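Local atomic coordinates of polyketide biosynthesis 3-hydroxy-3-methylglutaryl-ACP synthase PksG (Bacillus subtilis, PDB entry 4YXT), a protein that catalyses the aldol condensation of AcpK-bound acetyl with a beta-ketothioester polyketide intermediate on PksL during biosynthesis of the antibiotic bacillaene. Residues I74-T79 with R106-K111; G287-Q292 with L306-D311; C291-N296 with K354-R359. The protein carries 1 engineered substitution. One frame throughout, in Å; residues are numbered along the deposited sequence.

Contact 1 of 3, residues I74-T79 with R106-K111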
loop_
_atom_site.group_PDB
_atom_site.type_symbol
_atom_site.label_atom_id
_atom_site.label_comp_id
_atom_site.label_asym_id
_atom_site.label_seq_id
_atom_site.Cartn_x
_atom_site.Cartn_y
_atom_site.Cartn_z
ATOM N N ILE A 74 -0.647 4.724 -19.220
ATOM C CA ILE A 74 -0.407 4.581 -17.786
ATOM C C ILE A 74 -1.669 3.920 -17.228
ATOM O O ILE A 74 -2.719 4.566 -17.178
ATOM C CB ILE A 74 -0.293 5.872 -16.921
ATOM C CG1 ILE A 74 0.630 6.959 -17.464
ATOM C CG2 ILE A 74 0.171 5.479 -15.513
ATOM C CD1 ILE A 74 1.986 6.524 -17.873
ATOM N N GLU A 75 -1.574 2.676 -16.801
ATOM C CA GLU A 75 -2.710 2.010 -16.171
ATOM C C GLU A 75 -2.566 1.560 -14.697
ATOM O O GLU A 75 -3.452 0.925 -14.184
ATOM C CB GLU A 75 -3.015 0.818 -16.992
ATOM C CG GLU A 75 -3.756 1.226 -18.217
ATOM C CD GLU A 75 -3.840 0.098 -19.169
ATOM O OE1 GLU A 75 -3.974 -1.068 -18.707
ATOM O OE2 GLU A 75 -3.724 0.395 -20.350
ATOM N N LEU A 76 -1.439 1.871 -14.061
ATOM C CA LEU A 76 -1.196 1.625 -12.649
ATOM C C LEU A 76 -0.576 2.868 -12.081
ATOM O O LEU A 76 0.454 3.286 -12.552
ATOM C CB LEU A 76 -0.252 0.425 -12.499
ATOM C CG LEU A 76 0.195 -0.045 -11.122
ATOM C CD1 LEU A 76 -0.972 -0.425 -10.238
ATOM C CD2 LEU A 76 1.092 -1.264 -11.283
ATOM N N LEU A 77 -1.217 3.497 -11.107
ATOM C CA LEU A 77 -0.608 4.568 -10.400
ATOM C C LEU A 77 -0.452 4.143 -8.928
ATOM O O LEU A 77 -1.441 3.816 -8.278
ATOM C CB LEU A 77 -1.465 5.850 -10.523
ATOM C CG LEU A 77 -0.998 6.971 -9.568
ATOM C CD1 LEU A 77 0.415 7.426 -9.796
ATOM C CD2 LEU A 77 -1.900 8.172 -9.606
ATOM N N ILE A 78 0.763 4.145 -8.408
ATOM C CA ILE A 78 1.016 3.670 -7.044
ATOM C C ILE A 78 1.761 4.770 -6.356
ATOM O O ILE A 78 2.824 5.157 -6.827
ATOM C CB ILE A 78 1.892 2.391 -6.992
ATOM C CG1 ILE A 78 1.175 1.193 -7.654
ATOM C CG2 ILE A 78 2.302 2.020 -5.557
ATOM C CD1 ILE A 78 2.049 -0.057 -7.727
ATOM N N THR A 79 1.230 5.255 -5.237
ATOM C CA THR A 79 1.918 6.230 -4.451
ATOM C C THR A 79 2.490 5.528 -3.239
ATOM O O THR A 79 1.805 4.752 -2.574
ATOM C CB THR A 79 1.036 7.466 -4.136
ATOM O OG1 THR A 79 0.658 8.097 -5.358
ATOM C CG2 THR A 79 1.846 8.545 -3.424
ATOM N N ARG A 106 -5.634 1.484 -12.324
ATOM C CA ARG A 106 -5.609 1.239 -10.865
ATOM C C ARG A 106 -4.809 2.282 -10.124
ATOM O O ARG A 106 -3.662 2.596 -10.529
ATOM C CB ARG A 106 -5.025 -0.080 -10.513
ATOM C CG ARG A 106 -5.618 -1.232 -11.259
ATOM C CD ARG A 106 -4.908 -2.476 -10.774
ATOM N NE ARG A 106 -5.524 -3.708 -11.210
ATOM C CZ ARG A 106 -4.981 -4.576 -12.067
ATOM N NH1 ARG A 106 -3.796 -4.335 -12.625
ATOM N NH2 ARG A 106 -5.660 -5.680 -12.378
ATOM N N LEU A 107 -5.388 2.733 -8.999
ATOM C CA LEU A 107 -4.840 3.759 -8.104
ATOM C C LEU A 107 -4.827 3.218 -6.651
ATOM O O LEU A 107 -5.892 2.789 -6.152
ATOM C CB LEU A 107 -5.830 4.914 -8.031
ATOM C CG LEU A 107 -6.186 5.569 -9.337
ATOM C CD1 LEU A 107 -7.390 6.498 -9.240
ATOM C CD2 LEU A 107 -4.934 6.288 -9.783
ATOM N N PHE A 108 -3.671 3.244 -6.000
ATOM C CA PHE A 108 -3.565 2.939 -4.567
ATOM C C PHE A 108 -2.225 3.380 -3.979
ATOM O O PHE A 108 -1.339 3.858 -4.697
ATOM C CB PHE A 108 -3.813 1.444 -4.248
ATOM C CG PHE A 108 -2.917 0.485 -5.017
ATOM C CD1 PHE A 108 -3.269 0.067 -6.270
ATOM C CD2 PHE A 108 -1.704 0.082 -4.493
ATOM C CE1 PHE A 108 -2.504 -0.817 -6.964
ATOM C CE2 PHE A 108 -0.903 -0.813 -5.179
ATOM C CZ PHE A 108 -1.312 -1.264 -6.422
ATOM N N GLU A 109 -2.105 3.234 -2.661
ATOM C CA GLU A 109 -1.015 3.679 -1.937
ATOM C C GLU A 109 -0.409 2.461 -1.284
ATOM O O GLU A 109 -1.146 1.532 -0.877
ATOM C CB GLU A 109 -1.549 4.635 -0.804
ATOM C CG GLU A 109 -0.528 5.537 -0.177
ATOM C CD GLU A 109 -1.128 6.619 0.782
ATOM O OE1 GLU A 109 -1.988 7.510 0.400
ATOM O OE2 GLU A 109 -0.639 6.608 1.927
ATOM N N VAL A 110 0.919 2.516 -1.104
ATOM C CA VAL A 110 1.684 1.477 -0.465
ATOM C C VAL A 110 2.548 2.060 0.644
ATOM O O VAL A 110 3.140 3.145 0.477
ATOM C CB VAL A 110 2.615 0.753 -1.472
ATOM C CG1 VAL A 110 3.637 -0.040 -0.714
ATOM C CG2 VAL A 110 1.788 -0.201 -2.292
ATOM N N LYS A 111 2.630 1.301 1.738
ATOM C CA LYS A 111 3.188 1.737 3.030
ATOM C C LYS A 111 4.118 0.631 3.518
ATOM O O LYS A 111 3.737 -0.547 3.592
ATOM C CB LYS A 111 2.077 1.959 4.062
ATOM C CG LYS A 111 2.550 2.572 5.387
ATOM C CD LYS A 111 1.673 2.206 6.614
ATOM C CE LYS A 111 0.340 2.951 6.551
ATOM N NZ LYS A 111 -0.683 2.505 7.548
HETATM O O HOH W 1 -2.770 -1.686 -13.573
#
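The ring of Phe-108 receives an off-centre CH-pi contact from Ile-78, whose CG1 lies 4.1 Å from the Phe-108 ring centroid, while Val-110 CG2 of its own strand lies in the ring plane at the edge. Leu-76 comes in obliquely, bringing CD1 to 3.6 Å from Phe-108 CE1. Phe-108 has CG in the crowded position between backbone N and carbonyl carbon (chi1 55°), and this torsion brings the ring alongside Ile-78 and obliquely against Leu-76. Leu-77 and Leu-107 cross on the other face of the sheet, where Leu-107 CD2 is 3.6 Å from Leu-77 CB. Five backbone hydrogen bonds join the parallel strands in regular alternation. The straightest, at 174°, runs from Leu-77 N to Arg-106 O over 2.7 Å, almost along the C=O axis. By contrast, Arg-106 N meets Glu-75 O from above its carbonyl plane, and a water that donates to Glu-75 O also accepts from Arg-106 NH1. CA-H...O contacts accompany these bonds, Glu-109 CA lying 3.1 Å from Thr-79 O. The pair forms a classical beta-alpha-beta unit with helix 91-99, which covers Leu-77, Thr-79 and Leu-107; Ser-92 bonds to Thr-79 OG1 and Phe-108 O. Helix 116-130 packs against Leu-76, Arg-106 and Val-110. Strand 137-145 continues the sheet beyond 74-79. On the other flank, residues 109-111 pair antiparallel with a strand of the second subunit, and Arg-106 forms a salt bridge with Glu-333 of that subunit.

Contact 2 of 3, residues G287-Q292 with L306-D311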
loop_
_atom_site.group_PDB
_atom_site.type_symbol
_atom_site.label_atom_id
_atom_site.label_comp_id
_atom_site.label_asym_id
_atom_site.label_seq_id
_atom_site.Cartn_x
_atom_site.Cartn_y
_atom_site.Cartn_z
ATOM N N GLY A 287 26.139 8.309 -6.446
ATOM C CA GLY A 287 24.774 8.186 -5.956
ATOM C C GLY A 287 24.420 9.103 -4.814
ATOM O O GLY A 287 23.260 9.405 -4.654
ATOM N N LEU A 288 25.417 9.598 -4.058
ATOM C CA LEU A 288 25.146 10.422 -2.862
ATOM C C LEU A 288 24.976 11.896 -3.152
ATOM O O LEU A 288 24.518 12.636 -2.290
ATOM C CB LEU A 288 26.279 10.279 -1.818
ATOM C CG LEU A 288 26.339 9.007 -0.966
ATOM C CD1 LEU A 288 26.596 7.805 -1.854
ATOM C CD2 LEU A 288 27.457 9.110 0.048
ATOM N N ASN A 289 25.375 12.331 -4.342
ATOM C CA ASN A 289 25.305 13.731 -4.703
ATOM C C ASN A 289 23.958 14.408 -4.421
ATOM O O ASN A 289 23.907 15.399 -3.659
ATOM C CB ASN A 289 25.684 13.893 -6.163
ATOM C CG ASN A 289 25.863 15.354 -6.570
ATOM O OD1 ASN A 289 24.951 16.151 -6.540
ATOM N ND2 ASN A 289 27.055 15.677 -6.974
ATOM N N TYR A 290 22.851 13.892 -4.970
ATOM C CA TYR A 290 21.543 14.570 -4.751
ATOM C C TYR A 290 21.010 14.362 -3.333
ATOM O O TYR A 290 20.344 15.211 -2.733
ATOM C CB TYR A 290 20.496 14.092 -5.755
ATOM C CG TYR A 290 20.819 14.359 -7.167
ATOM C CD1 TYR A 290 21.685 15.398 -7.530
ATOM C CD2 TYR A 290 20.268 13.587 -8.168
ATOM C CE1 TYR A 290 21.987 15.645 -8.843
ATOM C CE2 TYR A 290 20.567 13.829 -9.505
ATOM C CZ TYR A 290 21.421 14.859 -9.854
ATOM O OH TYR A 290 21.739 15.092 -11.204
ATOM N N CYS A 291 21.302 13.201 -2.799
ATOM C CA CYS A 291 20.883 12.901 -1.450
ATOM C C CYS A 291 21.399 13.940 -0.476
ATOM O O CYS A 291 20.675 14.361 0.401
ATOM C CB CYS A 291 21.355 11.482 -1.070
ATOM S SG CYS A 291 20.497 10.231 -2.068
ATOM N N GLN A 292 22.635 14.376 -0.668
ATOM C CA GLN A 292 23.211 15.407 0.161
ATOM C C GLN A 292 22.548 16.763 0.048
ATOM O O GLN A 292 22.842 17.620 0.857
ATOM C CB GLN A 292 24.646 15.668 -0.251
ATOM C CG GLN A 292 25.591 14.517 -0.009
ATOM C CD GLN A 292 27.006 14.978 -0.216
ATOM O OE1 GLN A 292 27.575 15.635 0.657
ATOM N NE2 GLN A 292 27.560 14.702 -1.392
ATOM N N LEU A 306 19.552 6.526 -6.777
ATOM C CA LEU A 306 19.660 5.875 -8.103
ATOM C C LEU A 306 19.730 6.915 -9.249
ATOM O O LEU A 306 20.585 6.866 -10.121
ATOM C CB LEU A 306 18.451 5.009 -8.323
ATOM C CG LEU A 306 18.456 4.159 -9.606
ATOM C CD1 LEU A 306 19.594 3.237 -9.437
ATOM C CD2 LEU A 306 17.145 3.407 -9.738
ATOM N N ALA A 307 18.804 7.840 -9.245
ATOM C CA ALA A 307 18.820 9.011 -10.138
ATOM C C ALA A 307 20.166 9.751 -10.090
ATOM O O ALA A 307 20.725 10.138 -11.130
ATOM C CB ALA A 307 17.714 9.967 -9.740
ATOM N N SER A 308 20.687 9.913 -8.875
ATOM C CA SER A 308 21.959 10.599 -8.675
ATOM C C SER A 308 23.043 9.843 -9.376
ATOM O O SER A 308 23.839 10.476 -10.046
ATOM C CB SER A 308 22.305 10.808 -7.195
ATOM O OG SER A 308 23.448 11.693 -7.031
ATOM N N THR A 309 23.034 8.501 -9.267
ATOM C CA THR A 309 24.039 7.631 -9.890
ATOM C C THR A 309 24.001 7.714 -11.426
ATOM O O THR A 309 25.060 7.729 -12.133
ATOM C CB THR A 309 23.825 6.146 -9.500
ATOM O OG1 THR A 309 24.024 5.948 -8.087
ATOM C CG2 THR A 309 24.737 5.224 -10.284
ATOM N N ILE A 310 22.778 7.744 -11.940
ATOM C CA ILE A 310 22.567 7.847 -13.365
ATOM C C ILE A 310 22.961 9.213 -13.897
ATOM O O ILE A 310 23.581 9.262 -14.907
ATOM C CB ILE A 310 21.134 7.469 -13.796
ATOM C CG1 ILE A 310 20.894 5.982 -13.508
ATOM C CG2 ILE A 310 20.959 7.727 -15.294
ATOM C CD1 ILE A 310 19.460 5.586 -13.403
ATOM N N ASP A 311 22.631 10.318 -13.229
ATOM C CA ASP A 311 23.065 11.631 -13.703
ATOM C C ASP A 311 24.581 11.853 -13.532
ATOM O O ASP A 311 25.220 12.396 -14.415
ATOM C CB ASP A 311 22.286 12.784 -13.036
ATOM C CG ASP A 311 20.885 12.999 -13.658
ATOM O OD1 ASP A 311 20.482 12.213 -14.550
ATOM O OD2 ASP A 311 20.175 13.953 -13.251
HETATM O O HOH W 2 26.654 5.890 -7.186
#
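Tyr-290 and Asp-311 cross at about a right angle, ring and carboxylate planes 84° apart, and Tyr-290 OH meets Asp-311 OD2 at 2.8 Å, the oxygen lying at the ring edge near its plane. The phenol donates this hydrogen bond to the anti lone pair of the carboxylate oxygen. Ser-308 comes from another direction: its OG stands 3.7 Å above one face of the Tyr-290 ring, displaced toward the rim, and its CA and CB lie along the CD2 side. With OG anti to the backbone N (chi1 -170°), the same hydroxyl accepts a hydrogen bond from Tyr-290 N, 3.1 Å from Ser-308 OG, and is also bonded to the carbonyl O of Pro-286. Ser-308 thus ties the 287-292 segment to the helix while lining the ring. Gly-287, lacking a side chain, comes so close that its CA is 3.2 Å from Thr-309 OG1. That hydroxyl bonds to Ala-305 O in its own helix and accepts from a water, which in turn weakly bonds Gly-287 N. Helix 352-357 touches Tyr-290. The arrangement is interior packing of the layered alpha/beta thiolase fold: the 287-292 segment, leading into helix 291-294, lodged against helix 301-312, whose Leu-306, Thr-309 and Ile-310 lie on strand 319-327.

Contact 3 of 3, residues C291-N296 with K354-R359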
loop_
_atom_site.group_PDB
_atom_site.type_symbol
_atom_site.label_atom_id
_atom_site.label_comp_id
_atom_site.label_asym_id
_atom_site.label_seq_id
_atom_site.Cartn_x
_atom_site.Cartn_y
_atom_site.Cartn_z
ATOM N N CYS A 291 21.302 13.201 -2.799
ATOM C CA CYS A 291 20.883 12.901 -1.450
ATOM C C CYS A 291 21.399 13.940 -0.476
ATOM O O CYS A 291 20.675 14.361 0.401
ATOM C CB CYS A 291 21.355 11.482 -1.070
ATOM S SG CYS A 291 20.497 10.231 -2.068
ATOM N N GLN A 292 22.635 14.376 -0.668
ATOM C CA GLN A 292 23.211 15.407 0.161
ATOM C C GLN A 292 22.548 16.763 0.048
ATOM O O GLN A 292 22.842 17.620 0.857
ATOM C CB GLN A 292 24.646 15.668 -0.251
ATOM C CG GLN A 292 25.591 14.517 -0.009
ATOM C CD GLN A 292 27.006 14.978 -0.216
ATOM O OE1 GLN A 292 27.575 15.635 0.657
ATOM N NE2 GLN A 292 27.560 14.702 -1.392
ATOM N N ARG A 293 21.720 16.981 -0.966
ATOM C CA ARG A 293 21.121 18.279 -1.180
ATOM C C ARG A 293 19.649 18.321 -0.838
ATOM O O ARG A 293 19.064 19.405 -0.639
ATOM C CB ARG A 293 21.383 18.732 -2.609
ATOM C CG ARG A 293 22.852 18.807 -2.989
ATOM C CD ARG A 293 23.071 19.290 -4.441
ATOM N NE ARG A 293 22.525 20.628 -4.551
ATOM C CZ ARG A 293 22.379 21.314 -5.656
ATOM N NH1 ARG A 293 22.689 20.800 -6.836
ATOM N NH2 ARG A 293 21.841 22.515 -5.560
ATOM N N VAL A 294 19.063 17.136 -0.687
ATOM C CA VAL A 294 17.642 17.027 -0.299
ATOM C C VAL A 294 17.356 16.538 1.135
ATOM O O VAL A 294 16.395 16.955 1.804
ATOM C CB VAL A 294 16.931 16.131 -1.342
ATOM C CG1 VAL A 294 15.429 16.275 -1.228
ATOM C CG2 VAL A 294 17.326 16.593 -2.736
ATOM N N GLY A 295 18.204 15.661 1.625
ATOM C CA GLY A 295 17.962 15.053 2.922
ATOM C C GLY A 295 17.450 13.632 2.779
ATOM O O GLY A 295 17.467 13.084 1.708
ATOM N N ASN A 296 17.094 13.032 3.899
ATOM C CA ASN A 296 16.440 11.759 3.939
ATOM C C ASN A 296 14.996 11.958 3.487
ATOM O O ASN A 296 14.184 12.615 4.158
ATOM C CB ASN A 296 16.440 11.167 5.365
ATOM C CG ASN A 296 15.621 9.882 5.466
ATOM O OD1 ASN A 296 15.426 9.139 4.489
ATOM N ND2 ASN A 296 15.115 9.630 6.660
ATOM N N LYS A 354 19.849 21.084 -12.175
ATOM C CA LYS A 354 19.393 22.468 -12.444
ATOM C C LYS A 354 18.169 22.788 -11.565
ATOM O O LYS A 354 18.065 23.833 -10.891
ATOM C CB LYS A 354 19.096 22.553 -13.937
ATOM C CG LYS A 354 18.898 23.911 -14.567
ATOM C CD LYS A 354 18.555 23.725 -16.056
ATOM C CE LYS A 354 17.463 24.673 -16.520
ATOM N NZ LYS A 354 16.151 24.542 -15.807
ATOM N N HIS A 355 17.231 21.869 -11.487
ATOM C CA HIS A 355 16.126 22.149 -10.588
ATOM C C HIS A 355 16.560 22.373 -9.121
ATOM O O HIS A 355 16.087 23.286 -8.428
ATOM C CB HIS A 355 15.076 21.038 -10.682
ATOM C CG HIS A 355 14.280 20.902 -9.434
ATOM N ND1 HIS A 355 14.292 19.756 -8.664
ATOM C CD2 HIS A 355 13.506 21.792 -8.780
ATOM C CE1 HIS A 355 13.540 19.945 -7.594
ATOM N NE2 HIS A 355 13.069 21.176 -7.630
ATOM N N LEU A 356 17.449 21.513 -8.613
ATOM C CA LEU A 356 17.903 21.660 -7.241
ATOM C C LEU A 356 18.643 23.009 -7.035
ATOM O O LEU A 356 18.487 23.687 -5.983
ATOM C CB LEU A 356 18.828 20.512 -6.868
ATOM C CG LEU A 356 18.201 19.100 -6.846
ATOM C CD1 LEU A 356 19.258 18.043 -6.632
ATOM C CD2 LEU A 356 17.156 18.995 -5.785
ATOM N N ASP A 357 19.441 23.402 -8.032
ATOM C CA ASP A 357 20.046 24.748 -7.972
ATOM C C ASP A 357 19.031 25.921 -7.841
ATOM O O ASP A 357 19.425 26.976 -7.370
ATOM C CB ASP A 357 20.936 25.037 -9.180
ATOM C CG ASP A 357 22.032 24.025 -9.373
ATOM O OD1 ASP A 357 22.495 23.399 -8.381
ATOM O OD2 ASP A 357 22.422 23.844 -10.541
ATOM N N ARG A 358 17.756 25.763 -8.248
ATOM C CA ARG A 358 16.825 26.921 -8.257
ATOM C C ARG A 358 15.928 27.030 -7.075
ATOM O O ARG A 358 15.010 27.847 -7.090
ATOM C CB ARG A 358 15.951 26.980 -9.514
ATOM C CG ARG A 358 16.553 26.280 -10.718
ATOM C CD ARG A 358 16.486 27.090 -12.007
ATOM N NE ARG A 358 17.693 26.889 -12.815
ATOM C CZ ARG A 358 17.846 27.299 -14.075
ATOM N NH1 ARG A 358 16.870 27.926 -14.720
ATOM N NH2 ARG A 358 18.992 27.073 -14.708
ATOM N N ARG A 359 16.155 26.247 -6.030
ATOM C CA ARG A 359 15.276 26.339 -4.874
ATOM C C ARG A 359 15.632 27.546 -4.055
ATOM O O ARG A 359 16.781 28.014 -4.083
ATOM C CB ARG A 359 15.368 25.077 -3.992
ATOM C CG ARG A 359 15.023 23.787 -4.701
ATOM C CD ARG A 359 15.397 22.577 -3.859
ATOM N NE ARG A 359 16.861 22.464 -3.724
ATOM C CZ ARG A 359 17.499 21.611 -2.926
ATOM N NH1 ARG A 359 16.795 20.726 -2.189
ATOM N NH2 ARG A 359 18.856 21.623 -2.871
HETATM O O HOH W 3 20.503 23.652 -3.778
#
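Two arginines reach across this contact in opposite directions, each gripping a single oxygen end-on with NH1 and NH2. Arg-293 forms a salt bridge with Asp-357, both nitrogens 3.0 Å from Asp-357 OD1. NH2 donates to the anti lone pair of Asp-357 OD1, whereas NH1 comes in from above the carboxylate plane. One face of the Arg-293 guanidinium lies against Leu-356 CB. Going the other way, Arg-359 NH1 donates to Arg-293 O at 3.0 Å, and Arg-359 NH2 bonds the same oxygen over 3.2 Å. Arg-293 O lies nearly in the Arg-359 guanidinium plane, but both nitrogens stand above the plane of that carbonyl, off its lone pairs. The apolar part is Val-294 CG2, 3.9 Å from Leu-356 CD2, the two side chains crossing at about a right angle.

Several groups fix Arg-359: its NE donates to Leu-356 O at 3.0 Å, Leu-356 CD2 sits over the centre of its guanidinium, and NH1 also bonds Gly-13 O. Arg-293 NH2 and Arg-359 NH2 approach to 4.1 Å; a water bonded to both and to Leu-356 O links them. Glu-41 forms salt bridges with both arginines and probably offsets their repulsion. Past helix 291-294, Gly-295 turns the chain with positive phi (104°), and Asn-296 packs against His-250, the probable proton donor/acceptor. Such an asparagine beside the histidine is familiar from HMG-CoA synthases of the thiolase superfamily.

In the fold
Contact 1 stands apart from the other two, across the chain's centre, with its nearest atoms about 15 Å from contact 2 and 14 Å from contact 3. It is a wholly buried strand pair held by backbone bonds and apolar side chains, at the margin of the sheet where the second subunit continues it. Contacts 2 and 3 share Cys-291 and Gln-292 and touch through Tyr-290 and Leu-356, so helices 301-312 and 352-357 grip successive parts of one chain segment. Contact 2, mostly buried, relies on hydroxyls, with a phenol bonded to the partly exposed Asp-311. Contact 3, reaching partly exposed Arg-293 and exposed Asp-357, relies on charge.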